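Local coordinates for protein dihydrodipicolinate synthase (Oceanobacillus iheyensis HTE831, PDB 3D0C) that probably acts as a 4-hydroxy-tetrahydrodipicolinate synthase, a TIM-barrel lyase of the DapA family linked to lysine biosynthesis, at residues I120-E134 / L149-L163. The protein carries 1 engineered substitution. Residues are numbered along the deposited sequence; the frame is centred on the assembly and turned at random.
Sequences ITDAGAVEYYRNIIE and LSDDVIKELAPLDKL
Asp122, in the first turn of helix 122-135, accepts a nearly straight hydrogen bond from the backbone N of Ser150 to its OD1 (2.8 Å, 172°). The donor lies on the syn side but 35° out of the carboxylate plane. This bond ties together the starts of two neighbouring outer helices of the TIM barrel, which follow strands 109-112 and 140-144 and whose short segments run at 41° to each other. Within the first helix, Arg130 NH2 forms a salt bridge to Glu127 OE2 (3.0 Å), while NH1 is linked to Glu156 O through a water, weakly held on the arginine side; Val126 CG1 lies over one face of the guanidinium, toward the rim. At the far end Lys162 NZ reaches Glu134 O only weakly, its stronger partner being Leu136 O. Glu156 lays its CG on Val126 CG1 at 3.6 Å. Deeper in, Val153 fits as a knob into the hole formed by Asp122, Ala125, Val126 and Tyr129, its CG1 meeting the Tyr129 ring at the edge. Leu157 divides its methyls, CD1 against Tyr129 CB (3.6 Å) and CD2 against Val126 CG1. Tyr129 also touches Ile142 of strand 140-144, carrying the packing toward the barrel wall. Ile133 sends CD1 to Leu160 CD1, while its CG2, anti to the backbone N, presses unusually tightly on Lys162 CB, at 3.3 Å.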
loop_
_atom_site.group_PDB
_atom_site.type_symbol
_atom_site.label_atom_id
_atom_site.label_comp_id
_atom_site.label_asym_id
_atom_site.label_seq_id
_atom_site.Cartn_x
_atom_site.Cartn_y
_atom_site.Cartn_z
ATOM N N ILE A 120 -3.855 -2.583 -9.992
ATOM C CA ILE A 120 -3.317 -1.593 -10.911
ATOM C C ILE A 120 -2.923 -2.277 -12.222
ATOM O O ILE A 120 -2.529 -3.446 -12.222
ATOM C CB ILE A 120 -2.086 -0.877 -10.258
ATOM C CG1 ILE A 120 -1.552 0.227 -11.169
ATOM C CG2 ILE A 120 -0.985 -1.889 -9.953
ATOM C CD1 ILE A 120 -0.533 1.124 -10.484
ATOM N N THR A 121 -3.080 -1.559 -13.335
ATOM C CA THR A 121 -2.722 -2.069 -14.658
ATOM C C THR A 121 -1.821 -1.029 -15.318
ATOM O O THR A 121 -1.797 0.127 -14.898
ATOM C CB THR A 121 -3.962 -2.283 -15.569
ATOM O OG1 THR A 121 -4.558 -1.016 -15.889
ATOM C CG2 THR A 121 -5.003 -3.155 -14.863
ATOM N N ASP A 122 -1.081 -1.437 -16.343
ATOM C CA ASP A 122 -0.193 -0.516 -17.048
ATOM C C ASP A 122 -0.956 0.711 -17.552
ATOM O O ASP A 122 -0.564 1.845 -17.302
ATOM C CB ASP A 122 0.474 -1.203 -18.252
ATOM C CG ASP A 122 1.398 -2.342 -17.848
ATOM O OD1 ASP A 122 2.064 -2.225 -16.800
ATOM O OD2 ASP A 122 1.480 -3.347 -18.588
ATOM N N ALA A 123 -2.040 0.473 -18.276
ATOM C CA ALA A 123 -2.842 1.562 -18.829
ATOM C C ALA A 123 -3.443 2.481 -17.762
ATOM O O ALA A 123 -3.511 3.699 -17.945
ATOM C CB ALA A 123 -3.949 0.989 -19.714
ATOM N N GLY A 124 -3.883 1.898 -16.651
ATOM C CA GLY A 124 -4.460 2.692 -15.578
ATOM C C GLY A 124 -3.384 3.465 -14.834
ATOM O O GLY A 124 -3.617 4.580 -14.349
ATOM N N ALA A 125 -2.200 2.867 -14.736
ATOM C CA ALA A 125 -1.077 3.505 -14.062
ATOM C C ALA A 125 -0.703 4.761 -14.845
ATOM O O ALA A 125 -0.456 5.816 -14.263
ATOM C CB ALA A 125 0.116 2.550 -14.001
ATOM N N VAL A 126 -0.662 4.649 -16.170
ATOM C CA VAL A 126 -0.327 5.804 -16.995
ATOM C C VAL A 126 -1.304 6.949 -16.699
ATOM O O VAL A 126 -0.889 8.097 -16.523
ATOM C CB VAL A 126 -0.370 5.449 -18.501
ATOM C CG1 VAL A 126 -0.226 6.710 -19.339
ATOM C CG2 VAL A 126 0.750 4.457 -18.832
ATOM N N GLU A 127 -2.595 6.636 -16.626
ATOM C CA GLU A 127 -3.614 7.652 -16.343
ATOM C C GLU A 127 -3.440 8.264 -14.953
ATOM O O GLU A 127 -3.564 9.480 -14.766
ATOM C CB GLU A 127 -5.011 7.037 -16.469
ATOM C CG GLU A 127 -5.334 6.560 -17.868
ATOM C CD GLU A 127 -5.253 7.680 -18.885
ATOM O OE1 GLU A 127 -6.036 8.648 -18.757
ATOM O OE2 GLU A 127 -4.403 7.598 -19.806
ATOM N N TYR A 128 -3.152 7.411 -13.978
ATOM C CA TYR A 128 -2.940 7.836 -12.597
ATOM C C TYR A 128 -1.819 8.865 -12.557
ATOM O O TYR A 128 -1.991 10.003 -12.082
ATOM C CB TYR A 128 -2.551 6.621 -11.744
ATOM C CG TYR A 128 -2.251 6.941 -10.302
ATOM C CD1 TYR A 128 -3.278 7.117 -9.380
ATOM C CD2 TYR A 128 -0.936 7.079 -9.859
ATOM C CE1 TYR A 128 -3.005 7.423 -8.048
ATOM C CE2 TYR A 128 -0.650 7.386 -8.537
ATOM C CZ TYR A 128 -1.688 7.557 -7.633
ATOM O OH TYR A 128 -1.395 7.859 -6.325
ATOM N N TYR A 129 -0.662 8.464 -13.066
ATOM C CA TYR A 129 0.501 9.342 -13.078
ATOM C C TYR A 129 0.315 10.631 -13.865
ATOM O O TYR A 129 0.628 11.720 -13.399
ATOM C CB TYR A 129 1.715 8.592 -13.635
ATOM C CG TYR A 129 2.247 7.516 -12.720
ATOM C CD1 TYR A 129 2.546 7.794 -11.385
ATOM C CD2 TYR A 129 2.460 6.223 -13.189
ATOM C CE1 TYR A 129 3.046 6.806 -10.542
ATOM C CE2 TYR A 129 2.961 5.226 -12.354
ATOM C CZ TYR A 129 3.250 5.524 -11.032
ATOM O OH TYR A 129 3.738 4.542 -10.203
ATOM N N ARG A 130 -0.192 10.512 -15.076
ATOM C CA ARG A 130 -0.377 11.699 -15.904
ATOM C C ARG A 130 -1.344 12.743 -15.333
ATOM O O ARG A 130 -1.089 13.947 -15.440
ATOM C CB ARG A 130 -0.832 11.285 -17.305
ATOM C CG ARG A 130 -0.976 12.459 -18.245
ATOM C CD ARG A 130 -0.745 12.002 -19.665
ATOM N NE ARG A 130 -1.633 10.904 -20.008
ATOM C CZ ARG A 130 -1.326 9.973 -20.896
ATOM N NH1 ARG A 130 -0.154 10.023 -21.512
ATOM N NH2 ARG A 130 -2.193 9.011 -21.176
ATOM N N ASN A 131 -2.463 12.303 -14.757
ATOM C CA ASN A 131 -3.405 13.262 -14.205
ATOM C C ASN A 131 -2.790 14.012 -13.013
ATOM O O ASN A 131 -3.105 15.174 -12.789
ATOM C CB ASN A 131 -4.702 12.570 -13.783
ATOM C CG ASN A 131 -5.465 11.987 -14.962
ATOM O OD1 ASN A 131 -5.252 12.377 -16.117
ATOM N ND2 ASN A 131 -6.371 11.058 -14.677
ATOM N N ILE A 132 -1.911 13.363 -12.253
ATOM C CA ILE A 132 -1.312 14.038 -11.115
ATOM C C ILE A 132 -0.261 15.068 -11.554
ATOM O O ILE A 132 -0.313 16.231 -11.138
ATOM C CB ILE A 132 -0.708 13.016 -10.127
ATOM C CG1 ILE A 132 -1.838 12.142 -9.572
ATOM C CG2 ILE A 132 0.042 13.730 -8.996
ATOM C CD1 ILE A 132 -1.373 11.032 -8.714
ATOM N N ILE A 133 0.666 14.642 -12.408
ATOM C CA ILE A 133 1.722 15.506 -12.910
ATOM C C ILE A 133 1.131 16.777 -13.540
ATOM O O ILE A 133 1.504 17.904 -13.175
ATOM C CB ILE A 133 2.544 14.760 -13.977
ATOM C CG1 ILE A 133 3.235 13.534 -13.360
ATOM C CG2 ILE A 133 3.567 15.694 -14.612
ATOM C CD1 ILE A 133 3.965 12.673 -14.346
ATOM N N GLU A 134 0.195 16.577 -14.470
ATOM C CA GLU A 134 -0.461 17.655 -15.200
ATOM C C GLU A 134 -1.193 18.640 -14.299
ATOM O O GLU A 134 -1.425 19.798 -14.705
ATOM C CB GLU A 134 -1.472 17.055 -16.191
ATOM C CG GLU A 134 -0.824 16.239 -17.306
ATOM C CD GLU A 134 -1.860 15.748 -18.320
ATOM O OE1 GLU A 134 -3.080 16.000 -18.102
ATOM O OE2 GLU A 134 -1.464 15.112 -19.326
ATOM N N LEU A 149 4.429 -4.163 -13.248
ATOM C CA LEU A 149 4.076 -3.137 -14.218
ATOM C C LEU A 149 5.182 -3.085 -15.258
ATOM O O LEU A 149 6.355 -3.297 -14.948
ATOM C CB LEU A 149 3.938 -1.771 -13.549
ATOM C CG LEU A 149 2.755 -1.636 -12.591
ATOM C CD1 LEU A 149 2.706 -0.216 -12.042
ATOM C CD2 LEU A 149 1.460 -1.991 -13.330
ATOM N N SER A 150 4.803 -2.801 -16.495
ATOM C CA SER A 150 5.763 -2.734 -17.575
ATOM C C SER A 150 6.556 -1.437 -17.586
ATOM O O SER A 150 6.036 -0.359 -17.253
ATOM C CB SER A 150 5.034 -2.895 -18.911
ATOM O OG SER A 150 5.907 -2.674 -20.002
ATOM N N ASP A 151 7.820 -1.539 -17.975
ATOM C CA ASP A 151 8.655 -0.360 -18.076
ATOM C C ASP A 151 8.091 0.578 -19.147
ATOM O O ASP A 151 8.480 1.740 -19.220
ATOM C CB ASP A 151 10.098 -0.752 -18.411
ATOM C CG ASP A 151 10.764 -1.513 -17.281
ATOM O OD1 ASP A 151 10.582 -1.085 -16.119
ATOM O OD2 ASP A 151 11.459 -2.520 -17.545
ATOM N N ASP A 152 7.168 0.086 -19.968
ATOM C CA ASP A 152 6.572 0.936 -20.996
ATOM C C ASP A 152 5.734 2.053 -20.365
ATOM O O ASP A 152 5.402 3.031 -21.028
ATOM C CB ASP A 152 5.697 0.119 -21.943
ATOM C CG ASP A 152 6.499 -0.828 -22.822
ATOM O OD1 ASP A 152 7.693 -0.568 -23.099
ATOM O OD2 ASP A 152 5.912 -1.838 -23.256
ATOM N N VAL A 153 5.375 1.898 -19.093
ATOM C CA VAL A 153 4.613 2.932 -18.388
ATOM C C VAL A 153 5.524 4.157 -18.323
ATOM O O VAL A 153 5.100 5.291 -18.561
ATOM C CB VAL A 153 4.270 2.507 -16.940
ATOM C CG1 VAL A 153 3.725 3.706 -16.145
ATOM C CG2 VAL A 153 3.262 1.374 -16.959
ATOM N N ILE A 154 6.786 3.899 -17.987
ATOM C CA ILE A 154 7.796 4.939 -17.895
ATOM C C ILE A 154 8.040 5.542 -19.283
ATOM O O ILE A 154 8.055 6.761 -19.442
ATOM C CB ILE A 154 9.136 4.368 -17.349
ATOM C CG1 ILE A 154 8.989 3.984 -15.874
ATOM C CG2 ILE A 154 10.250 5.387 -17.527
ATOM C CD1 ILE A 154 10.176 3.213 -15.318
ATOM N N LYS A 155 8.232 4.677 -20.276
ATOM C CA LYS A 155 8.487 5.109 -21.653
ATOM C C LYS A 155 7.376 6.017 -22.170
ATOM O O LYS A 155 7.635 7.041 -22.810
ATOM C CB LYS A 155 8.635 3.882 -22.563
ATOM C CG LYS A 155 9.865 3.034 -22.236
ATOM C CD LYS A 155 9.875 1.692 -22.964
ATOM C CE LYS A 155 9.880 1.855 -24.473
ATOM N NZ LYS A 155 9.971 0.526 -25.148
ATOM N N GLU A 156 6.140 5.634 -21.877
ATOM C CA GLU A 156 4.962 6.396 -22.276
ATOM C C GLU A 156 4.936 7.800 -21.666
ATOM O O GLU A 156 4.577 8.775 -22.330
ATOM C CB GLU A 156 3.703 5.640 -21.844
ATOM C CG GLU A 156 2.447 6.480 -21.812
ATOM C CD GLU A 156 1.683 6.425 -23.110
ATOM O OE1 GLU A 156 2.291 6.687 -24.169
ATOM O OE2 GLU A 156 0.471 6.117 -23.068
ATOM N N LEU A 157 5.327 7.903 -20.402
ATOM C CA LEU A 157 5.309 9.179 -19.691
ATOM C C LEU A 157 6.536 10.077 -19.830
ATOM O O LEU A 157 6.439 11.296 -19.664
ATOM C CB LEU A 157 5.067 8.920 -18.205
ATOM C CG LEU A 157 3.769 8.197 -17.845
ATOM C CD1 LEU A 157 3.819 7.765 -16.390
ATOM C CD2 LEU A 157 2.587 9.113 -18.103
ATOM N N ALA A 158 7.686 9.478 -20.127
ATOM C CA ALA A 158 8.943 10.216 -20.247
ATOM C C ALA A 158 8.881 11.549 -21.001
ATOM O O ALA A 158 9.496 12.526 -20.580
ATOM C CB ALA A 158 10.007 9.323 -20.865
ATOM N N PRO A 159 8.149 11.605 -22.126
ATOM C CA PRO A 159 8.030 12.832 -22.921
ATOM C C PRO A 159 7.460 14.048 -22.198
ATOM O O PRO A 159 7.668 15.188 -22.631
ATOM C CB PRO A 159 7.141 12.397 -24.085
ATOM C CG PRO A 159 7.536 10.986 -24.279
ATOM C CD PRO A 159 7.546 10.474 -22.848
ATOM N N LEU A 160 6.723 13.810 -21.115
ATOM C CA LEU A 160 6.130 14.905 -20.356
ATOM C C LEU A 160 7.203 15.788 -19.754
ATOM O O LEU A 160 8.043 15.312 -18.994
ATOM C CB LEU A 160 5.240 14.369 -19.231
ATOM C CG LEU A 160 4.035 13.513 -19.632
ATOM C CD1 LEU A 160 3.304 13.027 -18.391
ATOM C CD2 LEU A 160 3.102 14.331 -20.516
ATOM N N ASP A 161 7.170 17.073 -20.089
ATOM C CA ASP A 161 8.146 18.014 -19.559
ATOM C C ASP A 161 8.258 17.956 -18.037
ATOM O O ASP A 161 9.365 17.976 -17.489
ATOM C CB ASP A 161 7.788 19.438 -19.986
ATOM C CG ASP A 161 8.281 19.766 -21.379
ATOM O OD1 ASP A 161 9.505 19.639 -21.604
ATOM O OD2 ASP A 161 7.459 20.142 -22.246
ATOM N N LYS A 162 7.119 17.868 -17.354
ATOM C CA LYS A 162 7.121 17.840 -15.893
ATOM C C LYS A 162 7.717 16.579 -15.275
ATOM O O LYS A 162 8.143 16.613 -14.119
ATOM C CB LYS A 162 5.705 18.049 -15.353
ATOM C CG LYS A 162 5.130 19.421 -15.661
ATOM C CD LYS A 162 3.716 19.534 -15.122
ATOM C CE LYS A 162 3.070 20.826 -15.577
ATOM N NZ LYS A 162 1.750 21.073 -14.939
ATOM N N LEU A 163 7.732 15.469 -16.011
ATOM C CA LEU A 163 8.324 14.249 -15.468
ATOM C C LEU A 163 9.829 14.387 -15.694
ATOM O O LEU A 163 10.317 14.152 -16.795
ATOM C CB LEU A 163 7.790 13.011 -16.186
ATOM C CG LEU A 163 8.374 11.679 -15.707
ATOM C CD1 LEU A 163 8.207 11.572 -14.198
ATOM C CD2 LEU A 163 7.676 10.516 -16.400
HETATM O O HOH W 1 2.845 10.893 -22.150
#